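Local coordinates for SPbeta prophage-derived uncharacterized protein YopX (Bacillus subtilis, PDB 2I2L) that is of unknown function but, encoded by the SPbeta prophage, belongs to the YopX family and forms a homodimer of mainly beta-strand subunits, at residues A53-A58 and D122-P127; C84-S89 and F93-S98. One frame throughout, in Å; residues are numbered along the deposited sequence.

Contact 1. Residues A53-A58 and D122-P127; sequences ALMWGA and DVYQNP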
loop_
_atom_site.group_PDB
_atom_site.type_symbol
_atom_site.label_atom_id
_atom_site.label_comp_id
_atom_site.label_asym_id
_atom_site.label_seq_id
_atom_site.Cartn_x
_atom_site.Cartn_y
_atom_site.Cartn_z
ATOM N N ALA B 53 -1.173 15.413 3.622
ATOM C CA ALA B 53 -1.387 14.170 2.893
ATOM C C ALA B 53 -0.677 12.950 3.495
ATOM O O ALA B 53 0.472 13.044 3.944
ATOM C CB ALA B 53 -0.960 14.351 1.435
ATOM N N LEU B 54 -1.375 11.812 3.492
ATOM C CA LEU B 54 -0.846 10.545 4.001
ATOM C C LEU B 54 -0.285 9.743 2.809
ATOM O O LEU B 54 -1.012 9.436 1.864
ATOM C CB LEU B 54 -1.968 9.736 4.674
ATOM C CG LEU B 54 -1.645 8.757 5.819
ATOM C CD1 LEU B 54 -2.837 7.871 6.077
ATOM C CD2 LEU B 54 -0.447 7.895 5.481
HETATM N N MSE B 55 1.004 9.415 2.856
HETATM C CA MSE B 55 1.650 8.633 1.797
HETATM C C MSE B 55 2.293 7.339 2.331
HETATM O O MSE B 55 3.184 7.365 3.195
HETATM C CB MSE B 55 2.708 9.473 1.104
HETATM C CG MSE B 55 2.165 10.732 0.452
HETATM SE SE MSE B 55 3.534 12.119 0.458
HETATM C CE MSE B 55 3.329 12.658 2.305
ATOM N N TRP B 56 1.833 6.204 1.813
ATOM C CA TRP B 56 2.372 4.920 2.235
ATOM C C TRP B 56 3.674 4.573 1.529
ATOM O O TRP B 56 3.998 5.108 0.456
ATOM C CB TRP B 56 1.371 3.800 1.972
ATOM C CG TRP B 56 0.100 3.944 2.719
ATOM C CD1 TRP B 56 -1.128 4.183 2.190
ATOM C CD2 TRP B 56 -0.086 3.827 4.137
ATOM N NE1 TRP B 56 -2.073 4.226 3.188
ATOM C CE2 TRP B 56 -1.461 4.010 4.392
ATOM C CE3 TRP B 56 0.772 3.583 5.211
ATOM C CZ2 TRP B 56 -2.000 3.953 5.682
ATOM C CZ3 TRP B 56 0.231 3.524 6.497
ATOM C CH2 TRP B 56 -1.143 3.710 6.716
ATOM N N GLY B 57 4.415 3.660 2.136
ATOM C CA GLY B 57 5.660 3.246 1.537
ATOM C C GLY B 57 5.634 1.777 1.186
ATOM O O GLY B 57 4.874 1.014 1.759
ATOM N N ALA B 58 6.459 1.393 0.226
ATOM C CA ALA B 58 6.580 0.011 -0.197
ATOM C C ALA B 58 8.077 -0.290 -0.258
ATOM O O ALA B 58 8.884 0.563 -0.628
ATOM C CB ALA B 58 5.948 -0.183 -1.581
ATOM N N ASP B 122 10.045 14.743 -3.607
ATOM C CA ASP B 122 8.623 14.412 -3.672
ATOM C C ASP B 122 7.800 15.582 -4.186
ATOM O O ASP B 122 8.282 16.709 -4.279
ATOM C CB ASP B 122 8.110 13.972 -2.301
ATOM C CG ASP B 122 8.450 14.955 -1.208
ATOM O OD1 ASP B 122 7.795 16.016 -1.123
ATOM O OD2 ASP B 122 9.384 14.660 -0.434
ATOM N N VAL B 123 6.554 15.295 -4.527
ATOM C CA VAL B 123 5.649 16.299 -5.057
ATOM C C VAL B 123 5.372 17.439 -4.087
ATOM O O VAL B 123 5.057 18.557 -4.512
ATOM C CB VAL B 123 4.340 15.643 -5.465
ATOM N N TYR B 124 5.491 17.177 -2.787
ATOM C CA TYR B 124 5.207 18.228 -1.814
ATOM C C TYR B 124 6.350 19.186 -1.486
ATOM O O TYR B 124 6.128 20.383 -1.324
ATOM C CB TYR B 124 4.625 17.623 -0.532
ATOM C CG TYR B 124 3.282 16.961 -0.771
ATOM C CD1 TYR B 124 3.195 15.600 -1.054
ATOM C CD2 TYR B 124 2.107 17.704 -0.781
ATOM C CE1 TYR B 124 1.982 14.996 -1.343
ATOM C CE2 TYR B 124 0.888 17.111 -1.074
ATOM C CZ TYR B 124 0.834 15.755 -1.356
ATOM O OH TYR B 124 -0.359 15.162 -1.684
ATOM N N GLN B 125 7.571 18.684 -1.399
ATOM C CA GLN B 125 8.692 19.561 -1.088
ATOM C C GLN B 125 9.490 19.973 -2.320
ATOM O O GLN B 125 10.386 20.814 -2.235
ATOM C CB GLN B 125 9.617 18.885 -0.077
ATOM C CG GLN B 125 8.945 18.620 1.247
ATOM C CD GLN B 125 9.891 18.059 2.278
ATOM O OE1 GLN B 125 10.390 16.937 2.142
ATOM N NE2 GLN B 125 10.149 18.840 3.325
ATOM N N ASN B 126 9.168 19.387 -3.466
ATOM C CA ASN B 126 9.891 19.707 -4.681
ATOM C C ASN B 126 8.963 19.857 -5.884
ATOM O O ASN B 126 9.155 19.214 -6.927
ATOM C CB ASN B 126 10.945 18.624 -4.971
ATOM C CG ASN B 126 11.612 18.103 -3.711
ATOM O OD1 ASN B 126 11.044 17.284 -2.991
ATOM N ND2 ASN B 126 12.817 18.583 -3.431
ATOM N N PRO B 127 7.924 20.692 -5.752
ATOM C CA PRO B 127 7.018 20.870 -6.894
ATOM C C PRO B 127 7.809 21.604 -7.972
ATOM O O PRO B 127 8.804 22.273 -7.670
ATOM C CB PRO B 127 5.896 21.720 -6.313
ATOM C CG PRO B 127 6.615 22.548 -5.276
ATOM C CD PRO B 127 7.525 21.535 -4.613
#

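Contact 2. Residues C84-S89 and F93-S98; sequences CEVKFS and FQVDVS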
loop_
_atom_site.group_PDB
_atom_site.type_symbol
_atom_site.label_atom_id
_atom_site.label_comp_id
_atom_site.label_asym_id
_atom_site.label_seq_id
_atom_site.Cartn_x
_atom_site.Cartn_y
_atom_site.Cartn_z
ATOM N N CYS B 84 10.104 11.230 -13.147
ATOM C CA CYS B 84 8.712 10.797 -13.055
ATOM C C CYS B 84 8.204 10.672 -11.643
ATOM O O CYS B 84 8.951 10.301 -10.741
ATOM C CB CYS B 84 8.530 9.455 -13.763
ATOM S SG CYS B 84 8.845 9.544 -15.535
ATOM N N GLU B 85 6.922 10.976 -11.462
ATOM C CA GLU B 85 6.287 10.901 -10.153
ATOM C C GLU B 85 5.683 9.526 -9.899
ATOM O O GLU B 85 4.997 8.973 -10.756
ATOM C CB GLU B 85 5.197 11.971 -10.034
ATOM C CG GLU B 85 4.123 11.682 -8.985
ATOM C CD GLU B 85 3.138 12.831 -8.832
ATOM O OE1 GLU B 85 2.801 13.462 -9.859
ATOM O OE2 GLU B 85 2.696 13.098 -7.691
ATOM N N VAL B 86 5.958 8.988 -8.714
ATOM C CA VAL B 86 5.449 7.694 -8.302
ATOM C C VAL B 86 4.078 7.891 -7.665
ATOM O O VAL B 86 3.951 8.524 -6.611
ATOM C CB VAL B 86 6.393 7.039 -7.275
ATOM C CG1 VAL B 86 5.823 5.716 -6.807
ATOM C CG2 VAL B 86 7.764 6.848 -7.891
ATOM N N LYS B 87 3.054 7.360 -8.325
ATOM C CA LYS B 87 1.683 7.458 -7.841
ATOM C C LYS B 87 1.244 6.077 -7.371
ATOM O O LYS B 87 1.573 5.063 -7.987
ATOM C CB LYS B 87 0.730 7.901 -8.958
ATOM C CG LYS B 87 1.204 9.049 -9.854
ATOM C CD LYS B 87 0.062 9.481 -10.780
ATOM C CE LYS B 87 0.466 10.578 -11.752
ATOM N NZ LYS B 87 1.402 10.093 -12.798
ATOM N N PHE B 88 0.504 6.026 -6.277
ATOM C CA PHE B 88 0.027 4.746 -5.789
ATOM C C PHE B 88 -1.446 4.685 -6.144
ATOM O O PHE B 88 -2.292 5.273 -5.460
ATOM C CB PHE B 88 0.240 4.642 -4.280
ATOM C CG PHE B 88 -0.285 3.377 -3.679
ATOM C CD1 PHE B 88 -0.091 2.157 -4.316
ATOM C CD2 PHE B 88 -0.965 3.401 -2.471
ATOM C CE1 PHE B 88 -0.571 0.977 -3.762
ATOM C CE2 PHE B 88 -1.447 2.228 -1.911
ATOM C CZ PHE B 88 -1.246 1.011 -2.565
ATOM N N SER B 89 -1.733 3.991 -7.245
ATOM C CA SER B 89 -3.095 3.849 -7.750
ATOM C C SER B 89 -3.389 2.434 -8.254
ATOM O O SER B 89 -2.524 1.799 -8.860
ATOM C CB SER B 89 -3.313 4.850 -8.883
ATOM O OG SER B 89 -4.473 4.524 -9.623
ATOM N N PHE B 93 2.224 0.658 -7.118
ATOM C CA PHE B 93 3.068 1.844 -7.109
ATOM C C PHE B 93 3.602 1.934 -8.527
ATOM O O PHE B 93 4.680 1.423 -8.832
ATOM C CB PHE B 93 4.227 1.668 -6.124
ATOM C CG PHE B 93 3.854 1.943 -4.703
ATOM C CD1 PHE B 93 4.269 3.112 -4.076
ATOM C CD2 PHE B 93 3.050 1.061 -4.000
ATOM C CE1 PHE B 93 3.880 3.404 -2.764
ATOM C CE2 PHE B 93 2.653 1.346 -2.687
ATOM C CZ PHE B 93 3.070 2.520 -2.069
ATOM N N GLN B 94 2.825 2.557 -9.403
ATOM C CA GLN B 94 3.219 2.702 -10.793
ATOM C C GLN B 94 4.020 3.974 -11.026
ATOM O O GLN B 94 3.972 4.911 -10.225
ATOM C CB GLN B 94 1.977 2.697 -11.677
ATOM C CG GLN B 94 0.814 3.481 -11.095
ATOM C CD GLN B 94 -0.424 3.407 -11.959
ATOM O OE1 GLN B 94 -0.447 3.922 -13.075
ATOM N NE2 GLN B 94 -1.463 2.756 -11.448
ATOM N N VAL B 95 4.765 3.987 -12.125
ATOM C CA VAL B 95 5.588 5.130 -12.508
ATOM C C VAL B 95 5.666 5.166 -14.029
ATOM O O VAL B 95 5.779 4.115 -14.678
ATOM C CB VAL B 95 7.016 5.019 -11.939
ATOM C CG1 VAL B 95 7.701 3.765 -12.474
ATOM C CG2 VAL B 95 7.810 6.259 -12.305
ATOM N N ASP B 96 5.600 6.367 -14.599
ATOM C CA ASP B 96 5.653 6.501 -16.051
ATOM C C ASP B 96 6.974 6.014 -16.614
ATOM O O ASP B 96 8.039 6.396 -16.136
ATOM C CB ASP B 96 5.431 7.951 -16.474
ATOM C CG ASP B 96 5.658 8.157 -17.962
ATOM O OD1 ASP B 96 6.827 8.073 -18.401
ATOM O OD2 ASP B 96 4.669 8.391 -18.695
ATOM N N VAL B 97 6.901 5.159 -17.625
ATOM C CA VAL B 97 8.100 4.632 -18.257
ATOM C C VAL B 97 8.072 4.975 -19.735
ATOM O O VAL B 97 8.970 4.592 -20.482
ATOM C CB VAL B 97 8.209 3.095 -18.098
ATOM C CG1 VAL B 97 8.811 2.744 -16.746
ATOM C CG2 VAL B 97 6.838 2.467 -18.230
ATOM N N SER B 98 7.040 5.713 -20.138
ATOM C CA SER B 98 6.850 6.123 -21.528
ATOM C C SER B 98 8.130 6.544 -22.249
ATOM O O SER B 98 8.195 6.487 -23.475
ATOM C CB SER B 98 5.818 7.248 -21.606
#

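Contact 1. Residues A53-A58 and D122-P127
Y124 reaches from the turn after strand 115-122 to A53 and M55, two residues of strand 53-60 whose side chains lean the same way, toward it. Its CB starts the ring on its course: chi1 of -64° sets CG beside the backbone N and anti to the carbonyl carbon, and the ring extends from there to the strand. CD1 is the first ring atom to meet it, 3.8 Å from SE of M55, a selenomethionine in this crystal. CE1 touches both partners, with SE of M55 at 3.7 Å and CB of A53 at 4.1 Å. Farther out CZ belongs to A53, its CB 3.6 Å away, and OH comes next to the same methyl. Selenium sits 4.7 Å from the ring centroid and 64° off the normal, an oblique Met-aromatic contact. A chi1 of -60° sets CG of M55 beside its own backbone N, and the chain runs on to bring SE beside CD1 and CE1.

No hydrogen bond crosses, so side-chain packing carries this contact. The turn that presents Y124 is instead held from within: OD1 of D122 accepts from N of Q125 at 2.7 Å in an Asx motif, and N of D122 gives its hydrogen to OD1 of N126 at 2.8 Å. Next door, strand 5-8 pairs with 53-60 through A53 to W8 and M55 to R6, and the W8 ring also meets Y124. M13 of strand 13-15 touches M55 and D122, so the turn after 115-122 packs against the sheet that contains 13-15, 5-8 and 53-60.

Contact 2. Residues C84-S89 and F93-S98
K87 and Q94 form the antiparallel hydrogen-bonded pair of a beta hairpin, and F88 with F93 form the adjoining non-hydrogen-bonded pair. Strands 87-89 and 93-96 approach to 4.9 Å between axes, yet their directions differ by 128°, well short of strictly antiparallel. The K87 N to Q94 O bond is 3.2 Å long, whereas the return bond, Q94 N to K87 O, is weak. Toward C84 the nearest-CA register shifts by one residue, C84 coming nearest D96, beyond the last bridge pair.

F88 and F93 stack in an offset manner, centroids 4.2 Å apart and planes at 22°. CD1 of F88 lies over the F93 face, while CB of F88 stands almost on the normal of that ring in a CH-pi contact, 4.1 Å from its centroid. With chi1 of 177°, F88 has CG anti to its backbone N, which carries its ring out over F93. At the F93 edge V86 CG1 packs near the ring plane, 4.1 Å from CD1 of F93, and farther along V95 CG2 meets CB of C84 at 3.6 Å. Beyond its CG the Q94 chain is extended, and NE2 donates to S89 O at 3.0 Å from above the carbonyl plane.

Two backbone bonds, one weak, are thus supplemented by an aromatic stack and by the Q94 amide, so side chains carry much of the hold near the turn.

Both contacts are partly buried, but contact 1 lies about 4 Å from the centre of the chain and contact 2 about 10 Å, their own centres being about 13 Å apart. They hold different elements: 53-58 with 122-127 joins a turn to a separate sheet, whereas 84-89 with 93-98 pairs neighbouring strands. Contact 1 accordingly relies on side-chain packing with no hydrogen bond across it, contact 2 on backbone bonds, an amide and stacked rings. They touch where the F93 ring packs on the backbone of W56 and G57 and on CB of A58, and where V123 meets E85. Each also reaches the second subunit, through W56 and A58 in one and F88 and F93 in the other.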